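Uncharacterized protein (Leptotrichia buccalis, PDB 3T8K) is of unknown function but has an ankyrin-repeat-like fold of stacked helical hairpins, a scaffold that in other proteins commonly mediates protein-protein recognition. Local coordinates at residues I41-L46 / T76-P81; A53-S58 / T94-I99. One frame throughout, in Å; residues are numbered along the deposited sequence.

In the fold
After four N-terminal helices (2-6, 10-16, 19-28 and 33-37) the chain reaches helix 41-45, turns, and runs on through helix 51-63; a long loop then leads to helix 79-85 and helix 90-102. Interaction 1 brings helix 41-45 against the start of helix 79-85 and closes the loop between residues 46 and 76. Interaction 2 pairs helix 51-63 with helix 90-102, closing the loop between residues 58 and 94. Because the segments alternate along the sequence, the two closures cross, consistent with the stacking of helical hairpins. Their centres lie about 11 Å apart, and they meet directly where Val45 packs against Ser58 and Ile57, so both layers of the stack are tied into one body.

Interaction 1 (I41-L46 / T76-P81); sequences ILYDVL and TTLFFP
Tyr43 reaches from helix 41-45 across to residues 76-81 because its CG stands anti to the backbone N (chi1 -158°), and its side chain crosses that of Pro81 at about a right angle. Pro81 CG sits over the ring centre, 3.5 Å from the Tyr43 centroid and 14° off the normal, a CH-pi contact, while Pro81 CD comes to 3.4 Å from Tyr43 CE1. Thr76 CG2 lies at the ring edge, and Tyr43 OH in turn reaches the edge of the Phe80 ring. Leu78, with CG anti to its carbonyl carbon, splits its two methyls: CD1 lies 3.7 Å from Leu42 CB, and CD2 faces the backbone N of Tyr43. Leu46 crosses Leu78 at about a right angle and sets its CB 3.7 Å from Pro81 CB. An alanine in place of Tyr43 would probably cost the proline its aromatic platform and loosen the packing at Thr76 and Phe80. A water 2.8 Å from Leu46 O also bonds Pro81 O, and Phe100 of helix 90-102 touches Leu46 and Leu78. Apolar packing of helix 41-45 on the start of helix 79-85, where Thr77 OG1 weakly caps Phe79 N, is consistent with the ankyrin-type helical hairpin fold.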
# COMPACT_ATOMS: atom_id res chain seq x y z
N ILE A 41 -16.03 -2.44 6.69
CA ILE A 41 -15.49 -1.11 6.92
C ILE A 41 -14.06 -1.12 7.51
O ILE A 41 -13.24 -0.28 7.16
CB ILE A 41 -16.45 -0.27 7.81
CG1 ILE A 41 -15.95 1.17 7.95
CG2 ILE A 41 -16.60 -0.92 9.19
CD1 ILE A 41 -15.92 1.94 6.66
N LEU A 42 -13.77 -2.07 8.40
CA LEU A 42 -12.43 -2.14 9.01
C LEU A 42 -11.32 -2.31 7.98
O LEU A 42 -10.19 -1.84 8.18
CB LEU A 42 -12.34 -3.25 10.06
CG LEU A 42 -13.01 -2.91 11.38
CD1 LEU A 42 -13.12 -4.15 12.26
CD2 LEU A 42 -12.25 -1.78 12.08
N TYR A 43 -11.62 -2.99 6.88
CA TYR A 43 -10.64 -3.11 5.81
C TYR A 43 -10.25 -1.73 5.27
O TYR A 43 -9.07 -1.45 5.06
CB TYR A 43 -11.14 -4.02 4.68
CG TYR A 43 -10.01 -4.58 3.84
CD1 TYR A 43 -9.55 -5.88 4.04
CD2 TYR A 43 -9.38 -3.81 2.88
CE1 TYR A 43 -8.50 -6.40 3.29
CE2 TYR A 43 -8.33 -4.32 2.12
CZ TYR A 43 -7.89 -5.61 2.33
OH TYR A 43 -6.84 -6.11 1.58
N ASP A 44 -11.23 -0.85 5.06
CA ASP A 44 -10.97 0.53 4.64
C ASP A 44 -10.19 1.32 5.69
O ASP A 44 -9.24 2.04 5.37
CB ASP A 44 -12.28 1.26 4.35
CG ASP A 44 -13.08 0.63 3.23
OD1 ASP A 44 -12.48 -0.06 2.37
OD2 ASP A 44 -14.32 0.82 3.19
N VAL A 45 -10.60 1.19 6.95
CA VAL A 45 -9.90 1.87 8.04
C VAL A 45 -8.41 1.54 8.05
O VAL A 45 -7.56 2.42 8.22
CB VAL A 45 -10.48 1.46 9.39
CG1 VAL A 45 -9.71 2.13 10.52
CG2 VAL A 45 -11.96 1.84 9.46
N LEU A 46 -8.08 0.27 7.90
CA LEU A 46 -6.70 -0.16 8.02
C LEU A 46 -5.82 0.43 6.93
O LEU A 46 -4.59 0.43 7.03
CB LEU A 46 -6.62 -1.69 8.04
CG LEU A 46 -7.23 -2.26 9.31
CD1 LEU A 46 -7.48 -3.76 9.17
CD2 LEU A 46 -6.35 -1.95 10.52
N THR A 76 -9.23 -12.34 1.56
CA THR A 76 -8.24 -11.66 2.40
C THR A 76 -8.82 -11.18 3.73
O THR A 76 -9.84 -10.49 3.75
CB THR A 76 -7.65 -10.46 1.66
OG1 THR A 76 -7.26 -10.86 0.34
CG2 THR A 76 -6.45 -9.91 2.41
N THR A 77 -8.16 -11.55 4.83
CA THR A 77 -8.57 -11.10 6.16
C THR A 77 -8.08 -9.69 6.47
O THR A 77 -7.29 -9.11 5.72
CB THR A 77 -8.01 -12.01 7.25
OG1 THR A 77 -6.58 -11.91 7.25
CG2 THR A 77 -8.41 -13.45 7.01
N LEU A 78 -8.54 -9.15 7.60
CA LEU A 78 -8.14 -7.82 8.03
C LEU A 78 -6.64 -7.75 8.28
O LEU A 78 -6.06 -6.66 8.27
CB LEU A 78 -8.89 -7.41 9.29
CG LEU A 78 -10.41 -7.26 9.08
CD1 LEU A 78 -11.03 -6.75 10.35
CD2 LEU A 78 -10.69 -6.32 7.93
N PHE A 79 -6.01 -8.89 8.51
CA PHE A 79 -4.58 -8.87 8.83
C PHE A 79 -3.72 -8.28 7.71
O PHE A 79 -2.66 -7.71 7.97
CB PHE A 79 -4.08 -10.27 9.20
CG PHE A 79 -4.57 -10.75 10.53
CD1 PHE A 79 -4.11 -10.17 11.71
CD2 PHE A 79 -5.49 -11.79 10.61
CE1 PHE A 79 -4.55 -10.62 12.94
CE2 PHE A 79 -5.94 -12.24 11.84
CZ PHE A 79 -5.47 -11.65 13.01
N PHE A 80 -4.17 -8.40 6.46
CA PHE A 80 -3.33 -7.97 5.35
C PHE A 80 -3.13 -6.46 5.32
O PHE A 80 -1.99 -5.99 5.35
CB PHE A 80 -3.85 -8.47 4.00
CG PHE A 80 -2.87 -8.26 2.86
CD1 PHE A 80 -1.71 -9.01 2.77
CD2 PHE A 80 -3.13 -7.31 1.86
CE1 PHE A 80 -0.81 -8.82 1.72
CE2 PHE A 80 -2.25 -7.12 0.81
CZ PHE A 80 -1.08 -7.87 0.74
N PRO A 81 -4.22 -5.68 5.28
CA PRO A 81 -4.00 -4.23 5.30
C PRO A 81 -3.37 -3.78 6.61
O PRO A 81 -2.63 -2.80 6.60
CB PRO A 81 -5.41 -3.64 5.11
CG PRO A 81 -6.35 -4.76 5.45
CD PRO A 81 -5.64 -6.02 5.05
O HOH W 1 -2.58 -0.61 8.72

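Interaction 2 (A53-S58 / T94-I99); sequences ARYKIS and TELCKI
Arg54 and Tyr55 both hold CG anti to the backbone N (chi1 -171° and -179°), which sends their side chains across toward helix 90-102, and a bend at chi3 of Arg54 turns its guanidinium. Leu96 answers with CG anti to its own carbonyl carbon and extends toward helix 51-63. Its CD1 lies over one face of the guanidinium, displaced toward the rim and 4.1 Å from Arg54 NH2. The other methyl, CD2, approaches Ser58 CB at 3.8 Å, and Leu96 CG stands 4.2 Å from Tyr55 CD1. Glu95 CB comes to the edge of the tyrosine ring, whose plane is turned steeply from that of the carboxylate. Ser58 OG bends back along its own helix to donate to Arg54 O at 2.7 Å, so that this carbonyl, which also receives Ser58 N, is gripped twice. Arg54 NH2 is hydrogen-bonded to Thr93 OG1, just before residues 94-99, and Leu82 of helix 79-85 touches both Arg54 and Leu96. With the axes 11.2 Å apart, side chains make the contact, Leu96 at its middle. The chemistry is thus mainly apolar: the serine hydroxyl is satisfied within its own helix, and the arginine adds a polar tie beside the leucine.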
# COMPACT_ATOMS: atom_id res chain seq x y z
N ALA A 53 -5.30 8.21 13.29
CA ALA A 53 -6.64 7.97 12.77
C ALA A 53 -6.91 6.47 12.63
O ALA A 53 -7.95 5.98 13.07
CB ALA A 53 -6.83 8.68 11.43
N ARG A 54 -5.97 5.74 12.03
CA ARG A 54 -6.15 4.30 11.81
C ARG A 54 -6.47 3.58 13.11
O ARG A 54 -7.35 2.71 13.16
CB ARG A 54 -4.89 3.68 11.20
CG ARG A 54 -5.09 2.24 10.74
CD ARG A 54 -3.75 1.50 10.53
NE ARG A 54 -3.02 1.36 11.80
CZ ARG A 54 -2.06 0.47 12.03
NH1 ARG A 54 -1.70 -0.40 11.08
NH2 ARG A 54 -1.46 0.43 13.21
N TYR A 55 -5.72 3.91 14.16
CA TYR A 55 -5.90 3.27 15.45
C TYR A 55 -7.19 3.70 16.14
O TYR A 55 -7.99 2.86 16.54
CB TYR A 55 -4.69 3.53 16.34
CG TYR A 55 -4.78 2.88 17.70
CD1 TYR A 55 -4.39 1.55 17.88
CD2 TYR A 55 -5.24 3.58 18.81
CE1 TYR A 55 -4.47 0.95 19.12
CE2 TYR A 55 -5.33 2.98 20.06
CZ TYR A 55 -4.94 1.66 20.21
OH TYR A 55 -5.02 1.06 21.44
N LYS A 56 -7.41 5.01 16.26
CA LYS A 56 -8.58 5.53 16.97
C LYS A 56 -9.89 5.07 16.31
O LYS A 56 -10.83 4.65 16.99
CB LYS A 56 -8.54 7.06 17.05
CG LYS A 56 -7.53 7.60 18.05
CD LYS A 56 -7.46 9.12 17.99
CE LYS A 56 -6.48 9.67 19.01
NZ LYS A 56 -6.44 11.16 18.99
N ILE A 57 -9.95 5.16 14.98
CA ILE A 57 -11.14 4.72 14.25
C ILE A 57 -11.32 3.21 14.37
O ILE A 57 -12.44 2.72 14.48
CB ILE A 57 -11.06 5.11 12.76
CG1 ILE A 57 -10.93 6.63 12.61
CG2 ILE A 57 -12.28 4.58 12.00
CD1 ILE A 57 -10.63 7.09 11.20
N SER A 58 -10.21 2.48 14.34
CA SER A 58 -10.29 1.02 14.44
C SER A 58 -10.86 0.61 15.79
O SER A 58 -11.76 -0.23 15.86
CB SER A 58 -8.92 0.37 14.24
OG SER A 58 -8.57 0.33 12.87
N THR A 94 0.56 -3.85 16.85
CA THR A 94 0.60 -5.01 17.72
C THR A 94 -0.72 -5.15 18.48
O THR A 94 -1.31 -6.23 18.51
CB THR A 94 1.75 -4.91 18.72
OG1 THR A 94 2.98 -4.81 17.99
CG2 THR A 94 1.79 -6.14 19.61
N GLU A 95 -1.15 -4.05 19.09
CA GLU A 95 -2.42 -4.00 19.82
C GLU A 95 -3.60 -4.45 18.96
O GLU A 95 -4.43 -5.25 19.40
CB GLU A 95 -2.66 -2.58 20.33
CG GLU A 95 -2.78 -2.48 21.84
CD GLU A 95 -3.97 -3.25 22.37
OE1 GLU A 95 -5.11 -2.87 22.06
OE2 GLU A 95 -3.75 -4.25 23.10
N LEU A 96 -3.68 -3.94 17.73
CA LEU A 96 -4.75 -4.32 16.82
C LEU A 96 -4.67 -5.80 16.44
O LEU A 96 -5.69 -6.49 16.37
CB LEU A 96 -4.75 -3.44 15.56
CG LEU A 96 -5.19 -1.98 15.76
CD1 LEU A 96 -5.01 -1.17 14.47
CD2 LEU A 96 -6.63 -1.93 16.21
N CYS A 97 -3.46 -6.30 16.20
CA CYS A 97 -3.29 -7.74 15.94
C CYS A 97 -3.79 -8.57 17.12
O CYS A 97 -4.52 -9.54 16.94
CB CYS A 97 -1.83 -8.09 15.62
SG CYS A 97 -1.52 -9.87 15.29
N LYS A 98 -3.39 -8.19 18.34
CA LYS A 98 -3.85 -8.90 19.53
C LYS A 98 -5.38 -8.96 19.59
O LYS A 98 -5.97 -10.00 19.89
CB LYS A 98 -3.31 -8.23 20.79
CG LYS A 98 -3.81 -8.84 22.09
CD LYS A 98 -2.98 -8.33 23.27
CE LYS A 98 -3.71 -7.28 24.08
NZ LYS A 98 -4.50 -7.89 25.19
N ILE A 99 -6.02 -7.83 19.33
CA ILE A 99 -7.48 -7.75 19.43
C ILE A 99 -8.15 -8.58 18.33
O ILE A 99 -9.15 -9.26 18.59
CB ILE A 99 -7.95 -6.30 19.37
CG1 ILE A 99 -7.50 -5.56 20.64
CG2 ILE A 99 -9.46 -6.23 19.23
CD1 ILE A 99 -7.71 -4.07 20.54